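Long-range contact in ABC-type branched-chain amino acid transport systems periplasmic component-like protein (Thermomonospora curvata, PDB 4N03), which probably binds fatty acids, holding palmitic acid here, as the periplasmic-type substrate-binding component of an ABC transporter: residues Tyr148-Met160 against Ser183-Leu197. Sequence-based numbering, arbitrary orientation.
Sequences YDVDMINGVQWLM and SALRGTKYAAEQLGL. With PLM (palmitic acid), chain B.
Gly187 lies directly against Asp149, their CA atoms 3.8 Å apart, where helices 148-161 and 179-195 approach most closely. The axes come within 6.7 Å and cross at -36°. With no side chain on Gly187, its CA-H can point at the carbonyl oxygen of Asp149 (CA to O 3.5 Å, 150° at the hydrogen). Around this point side chains rest directly on backbone atoms of the other helix: CB of Asp149 is 3.2 Å from the carbonyl O of Ser183, and CG1 of Ile153 covers the O of Gly187. With CG anti to its carbonyl carbon (chi1 -70°), selenomethionine Met152 sets CG against the Ala184 O and beside OG1 of Thr188; these residues face the buried side, against Leu227 and Ser229 of strand 225-229. A water joins OG of Ser183 to OD2 of Asp149, its bond to the carboxylate being weak, while Thr147 and Tyr398 also hold that carboxylate.

Farther along, the helices splay and aliphatic side chains fill the gap. CG1 of Val156 touches CB of Ala191 and meets CD1 of Leu197 tip to tip at 3.8 Å. At the partly exposed end Met160, in one of its two conformers, runs alongside Leu195, its CG near CD1, and Gln157 OE1 comes no nearer than 4.0 Å to CD2 of Leu195. At the other end, the Tyr148 hydroxyl donates to O1 of palmitic acid (2.5 Å), which sits at the ring edge, in plane. Two neighbouring helices packed on the parallel strands of a mixed sheet, their N-terminal end at the ligand cleft, are characteristic of an alpha/beta lobe of a leucine-binding-protein-type periplasmic receptor.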
ATOM      1  N   TYR A 148       3.495   7.438  -3.743  1.00  8.26           N
ATOM      2  CA  TYR A 148       4.628   7.548  -2.845  1.00  8.61           C
ATOM      3  C   TYR A 148       5.248   8.916  -2.779  1.00  8.09           C
ATOM      4  O   TYR A 148       5.750   9.378  -1.776  1.00  8.47           O
ATOM      5  CB  TYR A 148       5.705   6.564  -3.229  1.00  9.21           C
ATOM      6  CG  TYR A 148       5.392   5.132  -2.938  1.00  8.48           C
ATOM      7  CD1 TYR A 148       4.956   4.693  -1.668  1.00  8.79           C
ATOM      8  CD2 TYR A 148       5.494   4.186  -3.917  1.00  8.63           C
ATOM      9  CE1 TYR A 148       4.693   3.356  -1.420  1.00  9.30           C
ATOM     10  CE2 TYR A 148       5.241   2.849  -3.654  1.00  8.72           C
ATOM     11  CZ  TYR A 148       4.842   2.431  -2.389  1.00  8.53           C
ATOM     12  OH  TYR A 148       4.570   1.115  -2.065  1.00 10.38           O
ATOM     13  N   ASP A 149       5.331   9.577  -3.951  1.00  8.14           N
ATOM     14  CA  ASP A 149       5.844  10.933  -4.074  1.00  8.75           C
ATOM     15  C   ASP A 149       5.051  11.921  -3.241  1.00  8.65           C
ATOM     16  O   ASP A 149       5.614  12.682  -2.488  1.00  8.87           O
ATOM     17  CB  ASP A 149       6.010  11.375  -5.520  1.00  8.64           C
ATOM     18  CG  ASP A 149       4.828  11.163  -6.437  1.00  9.45           C
ATOM     19  OD1 ASP A 149       3.762  10.675  -5.991  1.00  9.82           O
ATOM     20  OD2 ASP A 149       5.008  11.475  -7.645  1.00  9.76           O
ATOM     21  N   VAL A 150       3.724  11.880  -3.386  1.00  8.76           N
ATOM     22  CA  VAL A 150       2.867  12.733  -2.594  1.00  9.01           C
ATOM     23  C   VAL A 150       3.045  12.480  -1.112  1.00  8.51           C
ATOM     24  O   VAL A 150       3.095  13.436  -0.334  1.00  8.76           O
ATOM     25  CB  VAL A 150       1.394  12.494  -3.010  1.00  9.59           C
ATOM     26  CG1 VAL A 150       0.375  13.054  -2.006  1.00 11.03           C
ATOM     27  CG2 VAL A 150       1.171  13.066  -4.407  1.00 10.63           C
ATOM     28  N   ASP A 151       3.201  11.224  -0.668  1.00  8.53           N
ATOM     29  CA  ASP A 151       3.460  10.969   0.744  1.00  9.10           C
ATOM     30  C   ASP A 151       4.758  11.626   1.219  1.00  8.83           C
ATOM     31  O   ASP A 151       4.787  12.174   2.304  1.00  9.16           O
ATOM     32  CB  ASP A 151       3.530   9.480   1.060  1.00  9.39           C
ATOM     33  CG  ASP A 151       2.179   8.809   1.122  1.00 10.40           C
ATOM     34  OD1 ASP A 151       1.157   9.471   1.303  1.00 10.54           O
ATOM     35  OD2 ASP A 151       2.223   7.551   1.029  1.00 10.69           O
HETATM   36  N   MSE A 152       5.852  11.546   0.441  1.00  8.71           N
HETATM   37  CA  MSE A 152       7.075  12.211   0.847  1.00  9.86           C
HETATM   38  C   MSE A 152       6.962  13.720   0.791  1.00  8.55           C
HETATM   39  O   MSE A 152       7.559  14.381   1.612  1.00  9.27           O
HETATM   40  CB  MSE A 152       8.262  11.746  -0.009  1.00 10.01           C
HETATM   41  CG  MSE A 152       8.679  10.299   0.256  1.00 10.81           C
HETATM   42 SE   MSE A 152       9.392  10.057   2.041  0.65 14.42          SE
HETATM   43  CE  MSE A 152       7.922   9.341   2.903  1.00 13.89           C
ATOM     44  N   ILE A 153       6.211  14.267  -0.150  1.00  8.61           N
ATOM     45  CA  ILE A 153       6.048  15.726  -0.164  1.00  9.29           C
ATOM     46  C   ILE A 153       5.344  16.197   1.103  1.00  8.49           C
ATOM     47  O   ILE A 153       5.784  17.107   1.802  1.00  8.97           O
ATOM     48  CB  ILE A 153       5.292  16.154  -1.430  1.00  9.21           C
ATOM     49  CG1 ILE A 153       6.170  15.902  -2.676  1.00  8.90           C
ATOM     50  CG2 ILE A 153       4.951  17.626  -1.351  1.00 10.36           C
ATOM     51  CD1 ILE A 153       5.373  15.922  -3.960  1.00  9.99           C
ATOM     52  N   ASN A 154       4.212  15.541   1.401  1.00  8.97           N
ATOM     53  CA  ASN A 154       3.495  15.818   2.657  1.00  9.44           C
ATOM     54  C   ASN A 154       4.400  15.616   3.864  1.00  8.42           C
ATOM     55  O   ASN A 154       4.438  16.429   4.766  1.00  9.73           O
ATOM     56  CB  ASN A 154       2.228  14.982   2.754  1.00  9.21           C
ATOM     57  CG  ASN A 154       1.084  15.508   1.915  1.00  9.57           C
ATOM     58  OD1 ASN A 154       0.931  16.710   1.730  1.00 10.62           O
ATOM     59  ND2 ASN A 154       0.246  14.617   1.430  1.00  9.18           N
ATOM     60  N   GLY A 155       5.134  14.508   3.873  1.00  9.21           N
ATOM     61  CA  GLY A 155       5.980  14.210   5.000  1.00  9.41           C
ATOM     62  C   GLY A 155       7.116  15.173   5.230  1.00  9.20           C
ATOM     63  O   GLY A 155       7.428  15.560   6.347  1.00  9.51           O
ATOM     64  N   VAL A 156       7.785  15.623   4.145  1.00  9.27           N
ATOM     65  CA  VAL A 156       8.825  16.635   4.262  1.00  8.81           C
ATOM     66  C   VAL A 156       8.249  17.962   4.697  1.00  9.18           C
ATOM     67  O   VAL A 156       8.837  18.655   5.527  1.00  9.92           O
ATOM     68  CB  VAL A 156       9.656  16.727   2.970  1.00  9.85           C
ATOM     69  CG1 VAL A 156      10.609  17.899   3.033  1.00 10.37           C
ATOM     70  CG2 VAL A 156      10.388  15.394   2.753  1.00 11.52           C
ATOM     71  N   GLN A 157       7.102  18.334   4.148  1.00  9.88           N
ATOM     72  CA  GLN A 157       6.468  19.566   4.605  1.00 10.62           C
ATOM     73  C   GLN A 157       6.176  19.484   6.100  1.00 10.40           C
ATOM     74  O   GLN A 157       6.345  20.433   6.851  1.00 10.95           O
ATOM     75  CB  GLN A 157       5.203  19.842   3.841  1.00 10.79           C
ATOM     76  CG  GLN A 157       4.516  21.149   4.256  1.00 11.69           C
ATOM     77  CD  GLN A 157       5.313  22.374   3.870  1.00 12.49           C
ATOM     78  OE1 GLN A 157       5.294  22.803   2.708  1.00 14.91           O
ATOM     79  NE2 GLN A 157       6.039  22.936   4.803  1.00 13.40           N
ATOM     80  N   TRP A 158       5.733  18.307   6.570  1.00 10.28           N
ATOM     81  CA  TRP A 158       5.496  18.080   7.992  1.00 10.03           C
ATOM     82  C   TRP A 158       6.758  18.198   8.808  1.00  9.84           C
ATOM     83  O   TRP A 158       6.771  18.854   9.842  1.00 11.02           O
ATOM     84  CB  TRP A 158       4.846  16.716   8.195  1.00 11.16           C
ATOM     85  CG  TRP A 158       4.587  16.327   9.617  1.00 10.60           C
ATOM     86  CD1 TRP A 158       3.553  16.715  10.400  1.00 12.88           C
ATOM     87  CD2 TRP A 158       5.398  15.464  10.403  1.00 11.21           C
ATOM     88  NE1 TRP A 158       3.657  16.123  11.637  1.00 12.74           N
ATOM     89  CE2 TRP A 158       4.794  15.376  11.678  1.00 12.66           C
ATOM     90  CE3 TRP A 158       6.572  14.766  10.161  1.00 12.72           C
ATOM     91  CZ2 TRP A 158       5.321  14.597  12.700  1.00 13.91           C
ATOM     92  CZ3 TRP A 158       7.093  13.969  11.198  1.00 14.49           C
ATOM     93  CH2 TRP A 158       6.460  13.905  12.438  1.00 13.80           C
ATOM     94  N   LEU A 159       7.857  17.603   8.338  1.00 10.63           N
ATOM     95  CA  LEU A 159       9.126  17.764   9.051  1.00 10.37           C
ATOM     96  C   LEU A 159       9.493  19.232   9.250  1.00 10.61           C
ATOM     97  O   LEU A 159       9.987  19.647  10.289  1.00 10.92           O
ATOM     98  CB  LEU A 159      10.267  17.056   8.328  1.00 10.79           C
ATOM     99  CG  LEU A 159      10.252  15.530   8.287  1.00 10.93           C
ATOM    100  CD1 LEU A 159      11.352  15.010   7.394  1.00 12.38           C
ATOM    101  CD2 LEU A 159      10.367  14.926   9.674  1.00 11.73           C
HETATM  102  N   MSE A 160       9.285  20.057   8.193  1.00 10.87           N
HETATM  103  CA  MSE A 160       9.571  21.490   8.261  0.60 11.50           C
HETATM  104  C   MSE A 160       8.620  22.212   9.202  1.00 12.65           C
HETATM  105  O   MSE A 160       9.019  23.053  10.008  1.00 16.71           O
HETATM  106  CB  MSE A 160       9.350  22.132   6.905  0.60 14.85           C
HETATM  107  CG  MSE A 160      10.376  21.716   5.895  0.60 19.20           C
HETATM  108 SE   MSE A 160      11.921  22.912   5.994  0.74 27.06          SE
HETATM  109  CE  MSE A 160      10.801  24.353   5.331  0.60 10.49           C
ATOM    110  N   SER A 183       9.886   6.472  -6.832  1.00  9.57           N
ATOM    111  CA  SER A 183       8.728   7.350  -6.760  1.00  9.35           C
ATOM    112  C   SER A 183       8.757   8.167  -5.484  1.00  8.88           C
ATOM    113  O   SER A 183       8.518   9.365  -5.480  1.00  8.89           O
ATOM    114  CB  SER A 183       7.454   6.546  -6.919  1.00  9.08           C
ATOM    115  OG  SER A 183       6.289   7.317  -6.768  1.00 10.41           O
ATOM    116  N   ALA A 184       9.035   7.509  -4.345  1.00  8.86           N
ATOM    117  CA  ALA A 184       9.171   8.244  -3.115  1.00  8.54           C
ATOM    118  C   ALA A 184      10.218   9.358  -3.269  1.00  8.73           C
ATOM    119  O   ALA A 184      10.018  10.475  -2.833  1.00  9.18           O
ATOM    120  CB  ALA A 184       9.498   7.284  -1.991  1.00  8.84           C
ATOM    121  N   LEU A 185      11.369   8.952  -3.771  1.00  8.83           N
ATOM    122  CA  LEU A 185      12.497   9.871  -3.962  1.00  9.97           C
ATOM    123  C   LEU A 185      12.153  11.097  -4.837  1.00  9.58           C
ATOM    124  O   LEU A 185      12.567  12.200  -4.535  1.00  9.29           O
ATOM    125  CB  LEU A 185      13.669   9.121  -4.570  1.00  9.18           C
ATOM    126  CG  LEU A 185      14.938   9.918  -4.816  1.00 10.21           C
ATOM    127  CD1 LEU A 185      15.578  10.381  -3.535  1.00 12.29           C
ATOM    128  CD2 LEU A 185      15.912   9.076  -5.604  1.00 11.37           C
ATOM    129  N   ARG A 186      11.344  10.854  -5.836  1.00  8.95           N
ATOM    130  CA  ARG A 186      10.870  11.964  -6.657  1.00  9.78           C
ATOM    131  C   ARG A 186      10.178  13.007  -5.818  1.00  9.12           C
ATOM    132  O   ARG A 186      10.337  14.218  -5.979  1.00  9.95           O
ATOM    133  CB  ARG A 186       9.979  11.457  -7.787  1.00 10.62           C
ATOM    134  CG  ARG A 186       9.541  12.544  -8.739  1.00 11.21           C
ATOM    135  CD  ARG A 186       8.559  12.024  -9.738  1.00 12.46           C
ATOM    136  NE  ARG A 186       8.133  13.066 -10.654  1.00 12.25           N
ATOM    137  CZ  ARG A 186       8.349  13.078 -11.939  1.00 14.96           C
ATOM    138  NH1 ARG A 186       8.961  12.093 -12.557  1.00 17.69           N
ATOM    139  NH2 ARG A 186       7.843  14.057 -12.608  1.00 20.15           N
ATOM    140  N   GLY A 187       9.326  12.557  -4.901  1.00  9.30           N
ATOM    141  CA  GLY A 187       8.643  13.468  -3.974  1.00  9.13           C
ATOM    142  C   GLY A 187       9.600  14.187  -3.048  1.00  9.08           C
ATOM    143  O   GLY A 187       9.523  15.403  -2.867  1.00  9.29           O
ATOM    144  N   THR A 188      10.541  13.451  -2.461  1.00  9.65           N
ATOM    145  CA  THR A 188      11.565  14.071  -1.639  1.00  9.98           C
ATOM    146  C   THR A 188      12.260  15.215  -2.387  1.00  9.65           C
ATOM    147  O   THR A 188      12.459  16.299  -1.817  1.00 10.11           O
ATOM    148  CB  THR A 188      12.601  13.033  -1.224  1.00  9.88           C
ATOM    149  OG1 THR A 188      11.933  11.990  -0.515  1.00 10.32           O
ATOM    150  CG2 THR A 188      13.654  13.613  -0.344  1.00 11.66           C
ATOM    151  N   LYS A 189      12.676  14.942  -3.614  1.00  9.97           N
ATOM    152  CA  LYS A 189      13.445  15.919  -4.384  0.60  9.62           C
ATOM    153  C   LYS A 189      12.603  17.101  -4.765  1.00 10.22           C
ATOM    154  O   LYS A 189      13.119  18.247  -4.797  1.00 10.89           O
ATOM    155  CB  LYS A 189      14.066  15.241  -5.569  0.60 11.18           C
ATOM    156  CG  LYS A 189      15.134  14.251  -5.121  0.60 11.76           C
ATOM    157  CD  LYS A 189      15.591  13.371  -6.236  0.60 13.93           C
ATOM    158  CE  LYS A 189      16.380  14.180  -7.224  0.60 13.50           C
ATOM    159  NZ  LYS A 189      17.022  13.194  -8.083  0.60 13.70           N
ATOM    160  N   TYR A 190      11.314  16.895  -5.034  1.00  9.77           N
ATOM    161  CA  TYR A 190      10.424  18.034  -5.333  1.00 10.27           C
ATOM    162  C   TYR A 190      10.314  18.927  -4.135  1.00  9.47           C
ATOM    163  O   TYR A 190      10.468  20.158  -4.195  1.00 10.33           O
ATOM    164  CB  TYR A 190       9.069  17.529  -5.787  1.00  9.79           C
ATOM    165  CG  TYR A 190       8.107  18.657  -6.058  1.00 10.60           C
ATOM    166  CD1 TYR A 190       8.167  19.366  -7.260  1.00 10.80           C
ATOM    167  CD2 TYR A 190       7.165  19.036  -5.119  1.00 10.26           C
ATOM    168  CE1 TYR A 190       7.319  20.388  -7.506  1.00 11.78           C
ATOM    169  CE2 TYR A 190       6.287  20.080  -5.411  1.00 10.81           C
ATOM    170  CZ  TYR A 190       6.372  20.758  -6.633  1.00 10.64           C
ATOM    171  OH  TYR A 190       5.503  21.774  -6.931  1.00 12.00           O
ATOM    172  N   ALA A 191      10.003  18.312  -2.993  1.00  9.22           N
ATOM    173  CA  ALA A 191       9.901  19.059  -1.775  1.00  9.19           C
ATOM    174  C   ALA A 191      11.203  19.812  -1.459  1.00  9.61           C
ATOM    175  O   ALA A 191      11.197  20.971  -1.043  1.00 10.50           O
ATOM    176  CB  ALA A 191       9.484  18.173  -0.622  1.00  9.79           C
ATOM    177  N   ALA A 192      12.319  19.139  -1.635  1.00  9.36           N
ATOM    178  CA  ALA A 192      13.623  19.751  -1.333  1.00 10.85           C
ATOM    179  C   ALA A 192      13.907  20.961  -2.246  1.00 10.70           C
ATOM    180  O   ALA A 192      14.368  21.968  -1.781  1.00 11.80           O
ATOM    181  CB  ALA A 192      14.727  18.734  -1.479  1.00 11.51           C
ATOM    182  N   GLU A 193      13.570  20.826  -3.502  1.00 10.67           N
ATOM    183  CA  GLU A 193      13.736  21.967  -4.409  0.70 11.87           C
ATOM    184  C   GLU A 193      12.865  23.136  -4.002  1.00 12.33           C
ATOM    185  O   GLU A 193      13.304  24.316  -4.025  1.00 14.66           O
ATOM    186  CB  GLU A 193      13.447  21.542  -5.879  0.70 14.79           C
ATOM    187  CG  GLU A 193      13.760  22.556  -6.969  0.70 19.76           C
ATOM    188  CD  GLU A 193      15.230  22.877  -7.021  0.70 26.17           C
ATOM    189  OE1 GLU A 193      16.068  21.959  -7.209  0.70 39.71           O
ATOM    190  OE2 GLU A 193      15.557  24.062  -6.872  0.70 39.53           O
ATOM    191  N   GLN A 194      11.620  22.848  -3.651  1.00 11.99           N
ATOM    192  CA  GLN A 194      10.690  23.901  -3.313  0.60 13.07           C
ATOM    193  C   GLN A 194      11.013  24.579  -1.993  1.00 12.38           C
ATOM    194  O   GLN A 194      10.800  25.759  -1.849  1.00 14.97           O
ATOM    195  CB  GLN A 194       9.252  23.362  -3.318  0.60 13.67           C
ATOM    196  CG  GLN A 194       8.719  23.008  -4.689  0.60 12.62           C
ATOM    197  CD  GLN A 194       8.294  24.252  -5.455  0.60 14.73           C
ATOM    198  OE1 GLN A 194       8.786  25.345  -5.218  0.60 21.43           O
ATOM    199  NE2 GLN A 194       7.375  24.102  -6.332  0.60 11.73           N
ATOM    200  N   LEU A 195      11.506  23.802  -1.016  1.00 11.82           N
ATOM    201  CA  LEU A 195      11.749  24.240   0.344  1.00 11.41           C
ATOM    202  C   LEU A 195      13.164  24.650   0.628  1.00 11.98           C
ATOM    203  O   LEU A 195      13.420  25.117   1.738  1.00 14.89           O
ATOM    204  CB  LEU A 195      11.319  23.167   1.329  1.00 11.81           C
ATOM    205  CG  LEU A 195       9.820  22.804   1.314  1.00 12.76           C
ATOM    206  CD1 LEU A 195       9.539  21.570   2.147  1.00 13.34           C
ATOM    207  CD2 LEU A 195       8.952  23.972   1.764  1.00 16.24           C
ATOM    208  N   GLY A 196      14.086  24.476  -0.321  1.00 12.41           N
ATOM    209  CA  GLY A 196      15.460  24.885  -0.069  1.00 12.09           C
ATOM    210  C   GLY A 196      16.275  23.907   0.740  1.00 11.57           C
ATOM    211  O   GLY A 196      17.088  24.320   1.542  1.00 13.45           O
ATOM    212  N   LEU A 197      16.104  22.623   0.434  1.00 10.62           N
ATOM    213  CA  LEU A 197      16.799  21.525   1.108  1.00 10.54           C
ATOM    214  C   LEU A 197      17.710  20.816   0.133  1.00 11.15           C
ATOM    215  O   LEU A 197      17.466  20.843  -1.068  1.00 13.49           O
ATOM    216  CB  LEU A 197      15.843  20.508   1.721  1.00 11.09           C
ATOM    217  CG  LEU A 197      14.736  21.100   2.613  1.00 12.14           C
ATOM    218  CD1 LEU A 197      13.654  20.086   2.846  1.00 11.35           C
ATOM    219  CD2 LEU A 197      15.315  21.480   3.963  1.00 15.07           C
TER
HETATM  220  C1  PLM B 601       6.213  -1.526  -3.240  1.00 10.49           C
HETATM  221  O1  PLM B 601       5.459  -0.611  -3.664  1.00 10.86           O
HETATM  222  O2  PLM B 601       6.843  -2.322  -3.969  1.00 11.00           O
HETATM  223  C2  PLM B 601       6.231  -1.801  -1.754  1.00 12.83           C
HETATM  224  C3  PLM B 601       4.957  -2.693  -1.422  1.00 15.04           C
HETATM  225  C4  PLM B 601       4.723  -2.864   0.061  1.00 15.32           C
HETATM  226  C5  PLM B 601       3.566  -3.753   0.365  1.00 17.12           C
HETATM  227  C6  PLM B 601       3.147  -3.937   1.839  1.00 17.77           C
HETATM  228  C7  PLM B 601       2.083  -2.915   2.219  1.00 19.80           C
HETATM  229  C8  PLM B 601       1.722  -2.857   3.677  1.00 22.46           C
HETATM  230  C9  PLM B 601       0.464  -2.074   4.006  1.00 24.37           C
HETATM  231  CA  PLM B 601       0.680  -0.571   4.298  1.00 23.22           C
HETATM  232  CB  PLM B 601      -0.735   0.132   4.308  1.00 24.01           C
HETATM  233  CC  PLM B 601      -0.763   1.363   3.355  1.00 19.31           C
HETATM  234  CD  PLM B 601      -2.148   1.765   2.892  1.00 17.40           C
HETATM  235  CE  PLM B 601      -2.238   2.941   1.928  0.50 18.73           C
HETATM  236  CF  PLM B 601      -3.512   2.846   1.075  0.50 20.51           C
HETATM  237  CG  PLM B 601      -4.755   3.431   1.723  0.50 21.00           C
HETATM  238  O   HOH W   1       6.613   9.361  -8.612  1.00 10.19           O